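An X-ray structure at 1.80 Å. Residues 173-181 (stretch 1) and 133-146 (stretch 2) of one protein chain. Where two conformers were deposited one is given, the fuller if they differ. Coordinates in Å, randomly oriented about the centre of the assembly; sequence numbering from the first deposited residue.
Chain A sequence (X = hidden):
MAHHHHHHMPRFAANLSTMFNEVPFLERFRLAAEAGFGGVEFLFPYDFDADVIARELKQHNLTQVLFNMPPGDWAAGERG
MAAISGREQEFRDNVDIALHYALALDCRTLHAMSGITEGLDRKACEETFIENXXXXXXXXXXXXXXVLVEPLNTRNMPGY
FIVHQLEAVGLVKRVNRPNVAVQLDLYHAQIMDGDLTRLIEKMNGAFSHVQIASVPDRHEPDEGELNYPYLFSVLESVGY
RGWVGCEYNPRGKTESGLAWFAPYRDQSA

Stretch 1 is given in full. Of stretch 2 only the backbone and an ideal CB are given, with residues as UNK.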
ATOM      1  N   LYS A 173      14.786   0.085 -10.236  0.50 12.20           N
ATOM      2  CA  LYS A 173      15.676   0.573 -11.292  0.50 13.06           C
ATOM      3  C   LYS A 173      15.942  -0.520 -12.332  0.50 13.47           C
ATOM      4  O   LYS A 173      15.996  -0.247 -13.533  0.50 13.10           O
ATOM      5  CB  LYS A 173      16.997   1.098 -10.703  0.50 14.22           C
ATOM      6  CG  LYS A 173      16.903   2.519 -10.169  0.50 15.33           C
ATOM      7  CD  LYS A 173      18.198   2.999  -9.549  0.50 17.26           C
ATOM      8  CE  LYS A 173      17.971   4.212  -8.640  0.50 18.78           C
ATOM      9  NZ  LYS A 173      19.187   4.437  -7.782  0.50 19.44           N
ATOM     10  N   ARG A 174      16.082  -1.761 -11.872  1.00 13.47           N
ATOM     11  CA  ARG A 174      16.272  -2.881 -12.794  1.00 13.73           C
ATOM     12  C   ARG A 174      15.039  -3.141 -13.651  1.00 12.99           C
ATOM     13  O   ARG A 174      15.184  -3.496 -14.825  1.00 12.90           O
ATOM     14  CB  ARG A 174      16.691  -4.131 -12.056  1.00 15.17           C
ATOM     15  CG  ARG A 174      18.045  -3.959 -11.361  1.00 16.57           C
ATOM     16  CD  ARG A 174      18.342  -5.088 -10.410  1.00 20.43           C
ATOM     17  NE  ARG A 174      18.406  -6.401 -11.050  1.00 21.34           N
ATOM     18  CZ  ARG A 174      18.441  -7.554 -10.370  1.00 24.39           C
ATOM     19  NH1 ARG A 174      18.414  -7.567  -9.027  1.00 24.86           N
ATOM     20  NH2 ARG A 174      18.496  -8.701 -11.026  1.00 25.05           N
ATOM     21  N   VAL A 175      13.853  -2.913 -13.080  1.00 11.65           N
ATOM     22  CA  VAL A 175      12.566  -3.066 -13.813  1.00 11.82           C
ATOM     23  C   VAL A 175      12.517  -2.086 -14.993  1.00 12.14           C
ATOM     24  O   VAL A 175      12.071  -2.442 -16.108  1.00 11.91           O
ATOM     25  CB  VAL A 175      11.350  -2.870 -12.879  1.00 10.44           C
ATOM     26  CG1 VAL A 175      10.027  -2.694 -13.662  1.00 10.72           C
ATOM     27  CG2 VAL A 175      11.263  -4.030 -11.871  1.00 11.27           C
ATOM     28  N   ASN A 176      12.967  -0.852 -14.746  1.00 12.42           N
ATOM     29  CA  ASN A 176      13.165   0.150 -15.794  1.00 12.64           C
ATOM     30  C   ASN A 176      11.847   0.498 -16.491  1.00 12.52           C
ATOM     31  O   ASN A 176      11.735   0.417 -17.724  1.00 11.09           O
ATOM     32  CB  ASN A 176      14.225  -0.318 -16.799  1.00 14.93           C
ATOM     33  CG  ASN A 176      14.792   0.820 -17.637  1.00 15.38           C
ATOM     34  OD1 ASN A 176      15.092   1.886 -17.116  1.00 16.36           O
ATOM     35  ND2 ASN A 176      14.958   0.580 -18.945  1.00 16.29           N
ATOM     36  N   ARG A 177      10.851   0.889 -15.679  1.00 12.20           N
ATOM     37  CA  ARG A 177       9.559   1.346 -16.187  1.00 12.08           C
ATOM     38  C   ARG A 177       9.123   2.549 -15.355  1.00 11.39           C
ATOM     39  O   ARG A 177       9.120   2.474 -14.117  1.00 11.20           O
ATOM     40  CB  ARG A 177       8.501   0.245 -16.087  1.00 11.67           C
ATOM     41  CG  ARG A 177       8.791  -0.982 -16.972  1.00 11.51           C
ATOM     42  CD  ARG A 177       8.557  -0.672 -18.440  1.00 15.11           C
ATOM     43  NE  ARG A 177       8.608  -1.870 -19.276  1.00 18.53           N
ATOM     44  CZ  ARG A 177       9.720  -2.476 -19.663  1.00 19.08           C
ATOM     45  NH1 ARG A 177      10.905  -1.996 -19.331  1.00 20.05           N
ATOM     46  NH2 ARG A 177       9.649  -3.567 -20.420  1.00 22.38           N
ATOM     47  N   PRO A 178       8.722   3.649 -16.027  1.00 10.75           N
ATOM     48  CA  PRO A 178       8.411   4.870 -15.253  1.00  9.84           C
ATOM     49  C   PRO A 178       7.203   4.752 -14.321  1.00  9.71           C
ATOM     50  O   PRO A 178       7.168   5.423 -13.269  1.00 10.21           O
ATOM     51  CB  PRO A 178       8.169   5.913 -16.337  1.00 10.75           C
ATOM     52  CG  PRO A 178       9.063   5.459 -17.469  1.00 11.37           C
ATOM     53  CD  PRO A 178       8.904   3.948 -17.468  1.00 10.76           C
ATOM     54  N   ASN A 179       6.237   3.898 -14.674  1.00  9.19           N
ATOM     55  CA  ASN A 179       5.047   3.702 -13.820  1.00  8.49           C
ATOM     56  C   ASN A 179       5.214   2.541 -12.802  1.00  8.55           C
ATOM     57  O   ASN A 179       4.270   1.789 -12.509  1.00  8.06           O
ATOM     58  CB  ASN A 179       3.773   3.558 -14.662  1.00  8.50           C
ATOM     59  CG  ASN A 179       3.756   2.312 -15.495  1.00  9.07           C
ATOM     60  OD1 ASN A 179       4.790   1.905 -16.066  1.00  9.52           O
ATOM     61  ND2 ASN A 179       2.574   1.694 -15.599  1.00  8.43           N
ATOM     62  N   VAL A 180       6.417   2.436 -12.243  1.00  8.79           N
ATOM     63  CA  VAL A 180       6.700   1.500 -11.162  1.00  8.59           C
ATOM     64  C   VAL A 180       7.413   2.305 -10.081  1.00  8.54           C
ATOM     65  O   VAL A 180       8.277   3.150 -10.409  1.00 10.59           O
ATOM     66  CB  VAL A 180       7.595   0.340 -11.635  1.00  8.07           C
ATOM     67  CG1 VAL A 180       8.000  -0.553 -10.494  1.00  8.50           C
ATOM     68  CG2 VAL A 180       6.905  -0.482 -12.718  1.00 10.87           C
ATOM     69  N   ALA A 181       7.044   2.088  -8.817  1.00  8.81           N
ATOM     70  CA  ALA A 181       7.698   2.755  -7.687  1.00  8.63           C
ATOM     71  C   ALA A 181       7.556   1.958  -6.410  1.00  8.76           C
ATOM     72  O   ALA A 181       7.031   0.855  -6.405  1.00  9.31           O
ATOM     73  CB  ALA A 181       7.171   4.178  -7.496  1.00  8.86           C
ATOM     74  N   UNK A 133       6.757  -7.450 -12.934  1.00 11.22           N
ATOM     75  CA  UNK A 133       6.603  -5.996 -12.779  1.00 10.41           C
ATOM     76  C   UNK A 133       6.662  -5.299 -14.125  1.00 10.93           C
ATOM     77  O   UNK A 133       5.921  -4.367 -14.362  1.00 10.46           O
ATOM     78  CB  UNK A 133       7.684  -5.433 -11.854  1.00 10.41           C
ATOM     79  N   UNK A 134       7.528  -5.742 -15.030  1.00 10.82           N
ATOM     80  CA  UNK A 134       7.514  -5.161 -16.380  1.00 12.10           C
ATOM     81  C   UNK A 134       6.192  -5.399 -17.106  1.00 11.42           C
ATOM     82  O   UNK A 134       5.668  -4.471 -17.768  1.00 12.52           O
ATOM     83  CB  UNK A 134       8.662  -5.740 -17.210  1.00 12.10           C
ATOM     84  N   UNK A 135       5.658  -6.624 -17.004  1.00 11.18           N
ATOM     85  CA  UNK A 135       4.369  -6.958 -17.625  1.00 12.15           C
ATOM     86  C   UNK A 135       3.282  -6.061 -17.030  1.00 11.62           C
ATOM     87  O   UNK A 135       2.506  -5.444 -17.750  1.00 11.66           O
ATOM     88  CB  UNK A 135       4.025  -8.435 -17.419  1.00 12.15           C
ATOM     89  N   UNK A 136       3.247  -5.955 -15.707  1.00 10.31           N
ATOM     90  CA  UNK A 136       2.217  -5.152 -15.062  1.00  9.52           C
ATOM     91  C   UNK A 136       2.327  -3.681 -15.491  1.00 10.49           C
ATOM     92  O   UNK A 136       1.326  -3.027 -15.752  1.00 11.98           O
ATOM     93  CB  UNK A 136       2.325  -5.274 -13.541  1.00  9.52           C
ATOM     94  N   UNK A 137       3.558  -3.172 -15.526  1.00 10.22           N
ATOM     95  CA  UNK A 137       3.822  -1.789 -15.907  1.00 10.14           C
ATOM     96  C   UNK A 137       3.291  -1.563 -17.296  1.00 11.14           C
ATOM     97  O   UNK A 137       2.644  -0.571 -17.553  1.00 11.02           O
ATOM     98  CB  UNK A 137       5.315  -1.460 -15.836  1.00 10.14           C
ATOM     99  N   UNK A 138       3.555  -2.509 -18.191  1.00 10.95           N
ATOM    100  CA  UNK A 138       3.185  -2.335 -19.607  1.00 12.71           C
ATOM    101  C   UNK A 138       1.677  -2.360 -19.819  1.00 13.06           C
ATOM    102  O   UNK A 138       1.145  -1.650 -20.701  1.00 13.21           O
ATOM    103  CB  UNK A 138       3.835  -3.427 -20.459  1.00 12.71           C
ATOM    104  N   UNK A 139       0.998  -3.200 -19.043  1.00 14.01           N
ATOM    105  CA  UNK A 139      -0.459  -3.341 -19.126  1.00 14.41           C
ATOM    106  C   UNK A 139      -1.154  -2.150 -18.493  1.00 13.15           C
ATOM    107  O   UNK A 139      -2.217  -1.733 -18.959  1.00 13.67           O
ATOM    108  CB  UNK A 139      -0.916  -4.634 -18.448  1.00 14.41           C
ATOM    109  N   UNK A 140      -0.551  -1.600 -17.435  1.00 11.89           N
ATOM    110  CA  UNK A 140      -1.160  -0.489 -16.689  1.00 11.76           C
ATOM    111  C   UNK A 140      -0.870   0.918 -17.267  1.00 11.44           C
ATOM    112  O   UNK A 140      -1.650   1.847 -17.037  1.00 11.84           O
ATOM    113  CB  UNK A 140      -0.668  -0.540 -15.241  1.00 11.76           C
ATOM    114  N   UNK A 141       0.247   1.070 -17.975  1.00 11.68           N
ATOM    115  CA  UNK A 141       0.682   2.390 -18.505  1.00 11.25           C
ATOM    116  C   UNK A 141      -0.367   3.071 -19.394  1.00 11.72           C
ATOM    117  O   UNK A 141      -0.520   4.283 -19.311  1.00 11.92           O
ATOM    118  CB  UNK A 141       1.974   2.222 -19.307  1.00 11.25           C
ATOM    119  N   UNK A 142      -1.096   2.307 -20.226  1.00 12.80           N
ATOM    120  CA  UNK A 142      -2.120   2.930 -21.080  1.00 13.10           C
ATOM    121  C   UNK A 142      -3.232   3.632 -20.307  1.00 13.24           C
ATOM    122  O   UNK A 142      -3.961   4.483 -20.866  1.00 13.85           O
ATOM    123  CB  UNK A 142      -2.744   1.867 -21.987  1.00 13.10           C
ATOM    124  N   UNK A 143      -3.389   3.223 -19.057  1.00 11.92           N
ATOM    125  CA  UNK A 143      -4.407   3.738 -18.154  1.00 12.50           C
ATOM    126  C   UNK A 143      -3.876   4.683 -17.072  1.00 12.49           C
ATOM    127  O   UNK A 143      -4.631   5.114 -16.182  1.00 12.27           O
ATOM    128  CB  UNK A 143      -5.122   2.562 -17.485  1.00 12.50           C
ATOM    129  N   UNK A 144      -2.579   5.015 -17.161  1.00 11.94           N
ATOM    130  CA  UNK A 144      -1.956   5.931 -16.234  1.00 12.09           C
ATOM    131  C   UNK A 144      -1.865   5.347 -14.828  1.00 11.15           C
ATOM    132  O   UNK A 144      -1.849   6.102 -13.858  1.00 11.93           O
ATOM    133  CB  UNK A 144      -2.730   7.250 -16.207  1.00 12.09           C
ATOM    134  N   UNK A 145      -1.865   4.017 -14.730  1.00  9.49           N
ATOM    135  CA  UNK A 145      -1.818   3.336 -13.419  1.00 10.16           C
ATOM    136  C   UNK A 145      -0.387   2.941 -13.087  1.00  9.43           C
ATOM    137  O   UNK A 145       0.355   2.426 -13.945  1.00 11.19           O
ATOM    138  CB  UNK A 145      -2.720   2.100 -13.411  1.00 10.16           C
ATOM    139  N   UNK A 146       0.011   3.176 -11.833  1.00 10.04           N
ATOM    140  CA  UNK A 146       1.339   2.829 -11.335  1.00  9.76           C
ATOM    141  C   UNK A 146       1.237   1.541 -10.489  1.00  9.42           C
ATOM    142  O   UNK A 146       0.264   1.345  -9.771  1.00  9.38           O
ATOM    143  CB  UNK A 146       1.929   3.979 -10.516  1.00  9.76           C
TER

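Position 133 lies on a helix, with CA-to-CB toward stretch 1; its ideal CB is 3.8 Å from V175 CG2 and 5.1 Å from V180 CG1. Two valine side chains offer no polar partner, so leucine, isoleucine, methionine or an aromatic would suit. The residue is F133: its CB packs 3.9 Å from V175 CG2, and V180 CG1 meets the ring edge, 3.8 Å from F133 CD2.

At 134 the CB points sideways, 4.9 Å from V175 O and 4.0 Å from R177 NH2. Carbonyls at the end of a helix lack the usual backbone donors, so a long donor such as arginine, lysine or glutamine fits, although the nearby guanidinium would also favour an acid. R134 extends along the helix end, giving hydrogen bonds from R134 NE to V175 O (3.0 Å, 161°) and from R134 NH2 to R174 O (2.9 Å, 139°). R134 CD covers one face of the R177 guanidinium, 3.8 Å from R177 NH2.

Positions 135, 136 and 139 have nothing of stretch 1 within 5.5 Å of the CB, which leaves their choice open; they are Y135, A136 and K139.

Position 137 points toward stretch 1 at close range: its ideal CB is 3.4 Å from N179 OD1 and 3.6 Å from both R177 CB and V180 CG2. Such crowding calls for a small residue, alanine or glycine. A137 O accepts from N179 ND2 (3.0 Å, 166°).

At 138 the CB points sideways, 5.2 Å from R177 NE. Aspartate or glutamate could answer the charge, and a neutral acceptor such as asparagine could serve. D138 brings OD1 2.9 Å from R177 NE in a hydrogen-bonded salt bridge, near the guanidinium plane.

Position 140 points toward N179, its ideal CB 4.0 Å from N179 ND2; one contact barely discriminates. It is L140. At 141 the ideal CB is 3.8 Å from N179 ND2, compatible with a small side chain, and A141 adds modest cover.

Positions 142 and 143 find no partner; phi of -61° permits proline at 142, and the residues are P142 and H143. Phi/psi of 68°/25° at 144 favours glycine, as in G144. At 145 CA-to-CB points away and stretch 1 sets no demand, so many side chains would suit; I145 O accepts from N179 ND2 (2.9 Å, 167°).

At 146 the CB points sideways, 3.8 Å from N179 O, so a small or beta-branched side chain such as threonine, valine or serine would suit. T146 CA makes a CA-H...O contact with N179 O (3.3 Å), while T146 CG2 lies 4.2 Å from V180 N.

Stretch 2 (133-146) FRYAADKLAPHGIT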
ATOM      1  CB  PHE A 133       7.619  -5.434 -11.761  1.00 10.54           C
ATOM      2  CG  PHE A 133       7.044  -5.332 -10.360  1.00 11.34           C
ATOM      3  CD1 PHE A 133       6.737  -6.469  -9.613  1.00 10.41           C
ATOM      4  CD2 PHE A 133       6.735  -4.103  -9.832  1.00 11.32           C
ATOM      5  CE1 PHE A 133       6.153  -6.371  -8.354  1.00 10.79           C
ATOM      6  CE2 PHE A 133       6.177  -3.990  -8.582  1.00 11.42           C
ATOM      7  CZ  PHE A 133       5.870  -5.118  -7.839  1.00  9.52           C
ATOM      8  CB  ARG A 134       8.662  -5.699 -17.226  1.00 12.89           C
ATOM      9  CG  ARG A 134       9.991  -5.109 -16.876  1.00 13.96           C
ATOM     10  CD  ARG A 134      11.131  -5.736 -17.678  1.00 16.12           C
ATOM     11  NE  ARG A 134      12.409  -5.137 -17.297  1.00 16.43           N
ATOM     12  CZ  ARG A 134      13.606  -5.593 -17.657  1.00 19.57           C
ATOM     13  NH1 ARG A 134      13.732  -6.699 -18.407  1.00 20.00           N
ATOM     14  NH2 ARG A 134      14.690  -4.959 -17.248  1.00 19.38           N
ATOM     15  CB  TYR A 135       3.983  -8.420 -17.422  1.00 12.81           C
ATOM     16  CG  TYR A 135       2.613  -8.745 -17.984  1.00 14.18           C
ATOM     17  CD1 TYR A 135       2.455  -9.110 -19.334  1.00 18.15           C
ATOM     18  CD2 TYR A 135       1.476  -8.663 -17.190  1.00 13.93           C
ATOM     19  CE1 TYR A 135       1.207  -9.389 -19.849  1.00 21.27           C
ATOM     20  CE2 TYR A 135       0.239  -8.933 -17.697  1.00 17.53           C
ATOM     21  CZ  TYR A 135       0.096  -9.288 -19.031  1.00 21.50           C
ATOM     22  OH  TYR A 135      -1.164  -9.549 -19.514  1.00 21.66           O
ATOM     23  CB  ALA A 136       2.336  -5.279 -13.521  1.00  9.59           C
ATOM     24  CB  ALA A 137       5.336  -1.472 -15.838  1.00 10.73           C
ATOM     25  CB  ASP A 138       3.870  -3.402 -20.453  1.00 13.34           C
ATOM     26  CG  ASP A 138       5.393  -3.202 -20.581  1.00 16.98           C
ATOM     27  OD1 ASP A 138       5.935  -2.118 -20.267  1.00 16.81           O
ATOM     28  OD2 ASP A 138       6.047  -4.159 -21.038  1.00 20.06           O
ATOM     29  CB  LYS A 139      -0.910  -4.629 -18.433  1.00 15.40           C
ATOM     30  CG  LYS A 139      -0.733  -5.876 -19.292  1.00 21.06           C
ATOM     31  CD  LYS A 139      -1.734  -5.905 -20.475  1.00 25.78           C
ATOM     32  CE  LYS A 139      -3.210  -5.951 -19.965  1.00 28.77           C
ATOM     33  NZ  LYS A 139      -4.279  -5.926 -21.017  1.00 31.82           N
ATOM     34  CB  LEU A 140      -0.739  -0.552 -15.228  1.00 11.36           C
ATOM     35  CG  LEU A 140      -1.158  -1.846 -14.480  1.00 13.52           C
ATOM     36  CD1 LEU A 140      -0.677  -1.809 -12.998  1.00 14.28           C
ATOM     37  CD2 LEU A 140      -2.617  -2.173 -14.599  1.00 18.46           C
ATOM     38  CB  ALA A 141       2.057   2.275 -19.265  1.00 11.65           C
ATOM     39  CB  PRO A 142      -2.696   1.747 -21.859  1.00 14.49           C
ATOM     40  CG  PRO A 142      -1.567   0.769 -21.933  1.00 14.10           C
ATOM     41  CD  PRO A 142      -0.843   0.903 -20.619  1.00 13.23           C
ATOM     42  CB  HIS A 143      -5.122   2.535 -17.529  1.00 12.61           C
ATOM     43  CG  HIS A 143      -5.667   1.582 -18.558  1.00 14.93           C
ATOM     44  ND1 HIS A 143      -6.768   1.887 -19.327  1.00 16.31           N
ATOM     45  CD2 HIS A 143      -5.270   0.346 -18.941  1.00 16.32           C
ATOM     46  CE1 HIS A 143      -7.033   0.873 -20.135  1.00 18.81           C
ATOM     47  NE2 HIS A 143      -6.130  -0.069 -19.935  1.00 18.26           N
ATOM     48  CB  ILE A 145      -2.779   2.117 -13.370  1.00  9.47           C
ATOM     49  CG1 ILE A 145      -4.221   2.615 -13.534  1.00 10.08           C
ATOM     50  CG2 ILE A 145      -2.602   1.331 -12.047  1.00  9.27           C
ATOM     51  CD1 ILE A 145      -5.215   1.558 -13.972  1.00  8.31           C
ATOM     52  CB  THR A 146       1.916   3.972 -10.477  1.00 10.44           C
ATOM     53  OG1 THR A 146       2.184   5.111 -11.301  1.00 10.43           O
ATOM     54  CG2 THR A 146       3.227   3.552  -9.734  1.00 11.30           C
TER
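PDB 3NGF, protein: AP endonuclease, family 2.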